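Local coordinates for DUF3209 family protein (PDB 2EHW) that is of unknown function, belongs to the DUF3209 family and folds into an all-helical chain with a long C-terminal helix, at residues C3-A8 with G36-L41; E59-L64 with A83-E88. All coordinates share one frame; numbering follows the deposited sequence.

From the N terminus, helix 4-16 begins the fold, and the chain returns through helix 25-31 to bring residues 36-41 against residues 3-8. That closes contact 1, a loop of 27 intervening residues. Helix 39-46 then leads into helix 50-70, and a short turn reverses the chain into helix 75-115; contact 2, between 59-64 and 83-88, closes this second loop of 18 residues. The two loops follow in series, neither nested nor crossed. They still meet in space, with centres about 11 Å apart: Arg38 and Glu40 of contact 1 pack on His63, while Glu5 touches Ala60, Leu64 and Val84, tying the N-terminal helix to the later helix pair.

Contact 1. Residues C3-A8 with G36-L41; sequences CHELSA and GQRPEL
Glu5 and Arg38 meet in a salt-bridge network that Glu40 completes, joining the start of helix 4-16 to the lead-in of helix 39-46 in this all-helical fold. The Glu5 chain bends at chi2 (77°) to place CD, while Arg38 runs extended at chi2 and turns at chi3 (57°) to place NE. Glu5 OE2 accepts a bond of 2.7 Å from Arg38 NH1 and a weak one from NH2. The two side chains cross at about a right angle; NH1 lies above the carboxylate plane, whereas OE2 sits at the guanidinium edge and in its plane. Arg38 also grips Glu40 side-on: NE and NH2 both reach Glu40 OE2, at 2.7 Å and 2.8 Å, from the same face of that carboxylate. A buried arginine thus lies between two buried acids, and its charge would probably offset theirs. Ala60 and His63 of helix 50-70 line the same cluster.

Leu41 adds the apolar half. Leu41 CD2 lies 3.8 Å from the backbone O of His4. It is 4.2 Å from Ala8 CB to Leu41 CD2. Leu41 CD1 approaches His4 CB to 4.0 Å. On its other flank, Leu41 CD1 sits over one face of the Arg38 guanidinium, 3.5 Å above its plane and nearer the rim than the centre.

Contact 2. Residues E59-L64 with A83-E88; sequences EALLHL and AVEAME
The carboxylate of Glu88 presents one face to Leu61, whose CD1 methyl lies over it, 3.7 Å from OE1 and equally far from OE2. Glu88 reaches this place with CG anti to the backbone N (chi1 179°) and the chain extended beyond. The contact is apolar carbon against a flat polar group. The other Leu61 methyl, CD2, presses on Val84 CG1 at 3.3 Å, tighter than usual carbon packing, and the two side chains run past one another antiparallel. Leu61 CD2 also lies 4.1 Å from Glu85 CG. One turn on, Leu64 takes the second branch of the valine: its CD2 meets Val84 CG2 at 3.7 Å, so each methyl of Val84 serves a different leucine. An alanine in place of Leu61 would probably open a gap beside Val84 CG1 and leave the Glu88 carboxylate without its methyl cover. Leu81 also packs on Leu61, and Trp77 and Leu80 join it around Leu64. The axes of the two segments approach to 10.9 Å with their directions 162° apart, the arrangement of an antiparallel helical hairpin, here made by helix 50-70 and the long helix 75-115.

Contact 1. Residues C3-A8 with G36-L41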
loop_
_atom_site.group_PDB
_atom_site.type_symbol
_atom_site.label_atom_id
_atom_site.label_comp_id
_atom_site.label_asym_id
_atom_site.label_seq_id
_atom_site.Cartn_x
_atom_site.Cartn_y
_atom_site.Cartn_z
ATOM N N CYS A 3 11.304 -1.545 9.124
ATOM C CA CYS A 3 10.331 -0.652 8.436
ATOM C C CYS A 3 10.241 -1.038 6.965
ATOM O O CYS A 3 9.833 -0.238 6.119
ATOM C CB CYS A 3 10.772 0.806 8.564
ATOM S SG CYS A 3 12.444 1.125 7.925
ATOM N N HIS A 4 10.632 -2.273 6.666
ATOM C CA HIS A 4 10.593 -2.776 5.300
ATOM C C HIS A 4 9.199 -2.655 4.702
ATOM O O HIS A 4 9.047 -2.493 3.493
ATOM C CB HIS A 4 11.058 -4.230 5.283
ATOM C CG HIS A 4 12.475 -4.401 5.730
ATOM N ND1 HIS A 4 12.894 -5.466 6.498
ATOM C CD2 HIS A 4 13.570 -3.634 5.521
ATOM C CE1 HIS A 4 14.187 -5.347 6.744
ATOM N NE2 HIS A 4 14.622 -4.244 6.162
ATOM N N GLU A 5 8.185 -2.731 5.558
ATOM C CA GLU A 5 6.800 -2.623 5.117
ATOM C C GLU A 5 6.499 -1.195 4.666
ATOM O O GLU A 5 5.803 -0.973 3.674
ATOM C CB GLU A 5 5.842 -2.999 6.254
ATOM C CG GLU A 5 5.786 -4.471 6.626
ATOM C CD GLU A 5 6.970 -4.948 7.459
ATOM O OE1 GLU A 5 7.740 -4.111 7.992
ATOM O OE2 GLU A 5 7.109 -6.186 7.592
ATOM N N LEU A 6 7.011 -0.224 5.412
ATOM C CA LEU A 6 6.790 1.172 5.073
ATOM C C LEU A 6 7.516 1.528 3.777
ATOM O O LEU A 6 6.968 2.226 2.932
ATOM C CB LEU A 6 7.258 2.079 6.217
ATOM C CG LEU A 6 6.480 1.957 7.533
ATOM C CD1 LEU A 6 6.938 3.045 8.492
ATOM C CD2 LEU A 6 4.978 2.094 7.275
ATOM N N SER A 7 8.742 1.039 3.615
ATOM C CA SER A 7 9.511 1.302 2.399
ATOM C C SER A 7 8.788 0.759 1.168
ATOM O O SER A 7 8.472 1.508 0.239
ATOM C CB SER A 7 10.899 0.655 2.484
ATOM O OG SER A 7 11.721 1.310 3.433
ATOM N N ALA A 8 8.533 -0.547 1.169
ATOM C CA ALA A 8 7.862 -1.210 0.056
ATOM C C ALA A 8 6.607 -0.447 -0.320
ATOM O O ALA A 8 6.331 -0.220 -1.494
ATOM C CB ALA A 8 7.508 -2.654 0.437
ATOM N N GLY A 36 14.176 -11.802 -0.694
ATOM C CA GLY A 36 14.319 -13.228 -0.893
ATOM C C GLY A 36 13.483 -13.983 0.125
ATOM O O GLY A 36 12.652 -14.813 -0.240
ATOM N N GLN A 37 13.697 -13.684 1.403
ATOM C CA GLN A 37 12.964 -14.332 2.481
ATOM C C GLN A 37 11.528 -13.835 2.580
ATOM O O GLN A 37 10.691 -14.481 3.222
ATOM C CB GLN A 37 13.677 -14.107 3.819
ATOM C CG GLN A 37 14.990 -14.876 3.998
ATOM C CD GLN A 37 14.785 -16.385 4.073
ATOM O OE1 GLN A 37 13.883 -16.868 4.764
ATOM N NE2 GLN A 37 15.630 -17.137 3.372
ATOM N N ARG A 38 11.234 -12.699 1.941
ATOM C CA ARG A 38 9.881 -12.141 1.985
ATOM C C ARG A 38 9.305 -11.708 0.629
ATOM O O ARG A 38 9.437 -10.551 0.219
ATOM C CB ARG A 38 9.846 -10.975 2.974
ATOM C CG ARG A 38 10.281 -11.385 4.371
ATOM C CD ARG A 38 9.950 -10.316 5.371
ATOM N NE ARG A 38 8.520 -10.016 5.360
ATOM C CZ ARG A 38 7.978 -8.992 6.010
ATOM N NH1 ARG A 38 8.759 -8.183 6.720
ATOM N NH2 ARG A 38 6.669 -8.773 5.948
ATOM N N PRO A 39 8.620 -12.634 -0.060
ATOM C CA PRO A 39 8.000 -12.423 -1.372
ATOM C C PRO A 39 6.895 -11.371 -1.371
ATOM O O PRO A 39 6.677 -10.689 -2.369
ATOM C CB PRO A 39 7.442 -13.805 -1.725
ATOM C CG PRO A 39 8.139 -14.763 -0.780
ATOM C CD PRO A 39 8.268 -13.963 0.473
ATOM N N GLU A 40 6.190 -11.254 -0.251
ATOM C CA GLU A 40 5.095 -10.302 -0.164
ATOM C C GLU A 40 5.613 -8.870 -0.295
ATOM O O GLU A 40 4.945 -8.015 -0.870
ATOM C CB GLU A 40 4.323 -10.473 1.153
ATOM C CG GLU A 40 5.045 -9.959 2.375
ATOM C CD GLU A 40 5.995 -10.966 2.972
ATOM O OE1 GLU A 40 6.463 -11.860 2.240
ATOM O OE2 GLU A 40 6.278 -10.854 4.182
ATOM N N LEU A 41 6.809 -8.616 0.230
ATOM C CA LEU A 41 7.391 -7.284 0.146
ATOM C C LEU A 41 7.628 -6.946 -1.316
ATOM O O LEU A 41 7.405 -5.813 -1.746
ATOM C CB LEU A 41 8.701 -7.223 0.940
ATOM C CG LEU A 41 8.559 -7.296 2.466
ATOM C CD1 LEU A 41 9.929 -7.431 3.123
ATOM C CD2 LEU A 41 7.844 -6.042 2.972
#

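Contact 2. Residues E59-L64 with A83-E88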
loop_
_atom_site.group_PDB
_atom_site.type_symbol
_atom_site.label_atom_id
_atom_site.label_comp_id
_atom_site.label_asym_id
_atom_site.label_seq_id
_atom_site.Cartn_x
_atom_site.Cartn_y
_atom_site.Cartn_z
ATOM N N GLU A 59 -0.762 -9.193 3.469
ATOM C CA GLU A 59 0.201 -10.282 3.597
ATOM C C GLU A 59 1.327 -9.841 4.524
ATOM O O GLU A 59 1.718 -10.565 5.438
ATOM C CB GLU A 59 0.801 -10.648 2.235
ATOM C CG GLU A 59 -0.019 -11.615 1.391
ATOM C CD GLU A 59 0.826 -12.325 0.332
ATOM O OE1 GLU A 59 1.098 -11.732 -0.738
ATOM O OE2 GLU A 59 1.234 -13.479 0.584
ATOM N N ALA A 60 1.842 -8.638 4.288
ATOM C CA ALA A 60 2.932 -8.112 5.097
ATOM C C ALA A 60 2.528 -7.939 6.556
ATOM O O ALA A 60 3.353 -8.118 7.456
ATOM C CB ALA A 60 3.418 -6.788 4.523
ATOM N N LEU A 61 1.264 -7.602 6.801
ATOM C CA LEU A 61 0.804 -7.425 8.173
ATOM C C LEU A 61 0.783 -8.771 8.900
ATOM O O LEU A 61 1.007 -8.833 10.104
ATOM C CB LEU A 61 -0.582 -6.756 8.205
ATOM C CG LEU A 61 -0.583 -5.225 8.019
ATOM C CD1 LEU A 61 -2.004 -4.692 7.842
ATOM C CD2 LEU A 61 0.091 -4.567 9.229
ATOM N N LEU A 62 0.534 -9.853 8.171
ATOM C CA LEU A 62 0.529 -11.163 8.799
ATOM C C LEU A 62 1.934 -11.444 9.313
ATOM O O LEU A 62 2.122 -11.807 10.474
ATOM C CB LEU A 62 0.113 -12.254 7.806
ATOM C CG LEU A 62 0.077 -13.685 8.368
ATOM C CD1 LEU A 62 -0.801 -13.740 9.607
ATOM C CD2 LEU A 62 -0.463 -14.640 7.326
ATOM N N HIS A 63 2.927 -11.253 8.451
ATOM C CA HIS A 63 4.314 -11.501 8.836
ATOM C C HIS A 63 4.700 -10.659 10.046
ATOM O O HIS A 63 5.267 -11.156 11.012
ATOM C CB HIS A 63 5.249 -11.193 7.663
ATOM C CG HIS A 63 6.685 -11.517 7.936
ATOM N ND1 HIS A 63 7.499 -10.718 8.711
ATOM C CD2 HIS A 63 7.448 -12.571 7.554
ATOM C CE1 HIS A 63 8.699 -11.262 8.794
ATOM N NE2 HIS A 63 8.695 -12.388 8.100
ATOM N N LEU A 64 4.371 -9.377 9.988
ATOM C CA LEU A 64 4.677 -8.460 11.068
ATOM C C LEU A 64 3.958 -8.894 12.344
ATOM O O LEU A 64 4.515 -8.835 13.440
ATOM C CB LEU A 64 4.252 -7.055 10.669
ATOM C CG LEU A 64 4.747 -5.872 11.487
ATOM C CD1 LEU A 64 6.261 -5.916 11.627
ATOM C CD2 LEU A 64 4.307 -4.591 10.774
ATOM N N ALA A 83 1.667 1.368 13.123
ATOM C CA ALA A 83 1.991 2.294 12.050
ATOM C C ALA A 83 1.574 1.761 10.674
ATOM O O ALA A 83 1.055 2.505 9.841
ATOM C CB ALA A 83 3.485 2.592 12.057
ATOM N N VAL A 84 1.817 0.483 10.420
ATOM C CA VAL A 84 1.443 -0.077 9.128
ATOM C C VAL A 84 -0.077 -0.102 8.993
ATOM O O VAL A 84 -0.622 0.180 7.925
ATOM C CB VAL A 84 2.024 -1.494 8.943
ATOM C CG1 VAL A 84 1.584 -2.079 7.591
ATOM C CG2 VAL A 84 3.551 -1.432 9.010
ATOM N N GLU A 85 -0.757 -0.413 10.091
ATOM C CA GLU A 85 -2.214 -0.470 10.105
ATOM C C GLU A 85 -2.858 0.896 9.908
ATOM O O GLU A 85 -3.918 1.006 9.302
ATOM C CB GLU A 85 -2.705 -1.074 11.416
ATOM C CG GLU A 85 -2.729 -2.586 11.439
ATOM C CD GLU A 85 -2.726 -3.129 12.853
ATOM O OE1 GLU A 85 -3.258 -2.452 13.756
ATOM O OE2 GLU A 85 -2.197 -4.237 13.061
ATOM N N ALA A 86 -2.226 1.938 10.437
ATOM C CA ALA A 86 -2.755 3.288 10.283
ATOM C C ALA A 86 -2.702 3.617 8.802
ATOM O O ALA A 86 -3.644 4.175 8.242
ATOM C CB ALA A 86 -1.907 4.292 11.079
HETATM N N MSE A 87 -1.586 3.266 8.176
HETATM C CA MSE A 87 -1.387 3.515 6.756
HETATM C C MSE A 87 -2.342 2.673 5.916
HETATM O O MSE A 87 -2.812 3.115 4.870
HETATM C CB MSE A 87 0.069 3.225 6.366
HETATM C CG MSE A 87 1.088 4.159 7.027
HETATM SE SE MSE A 87 0.704 6.072 6.781
HETATM C CE MSE A 87 -0.315 6.361 8.411
ATOM N N GLU A 88 -2.629 1.458 6.370
ATOM C CA GLU A 88 -3.548 0.610 5.634
ATOM C C GLU A 88 -4.866 1.359 5.610
ATOM O O GLU A 88 -5.545 1.421 4.587
ATOM C CB GLU A 88 -3.736 -0.738 6.332
ATOM C CG GLU A 88 -4.714 -1.661 5.620
ATOM C CD GLU A 88 -4.995 -2.928 6.405
ATOM O OE1 GLU A 88 -5.240 -2.817 7.626
ATOM O OE2 GLU A 88 -4.979 -4.028 5.800
#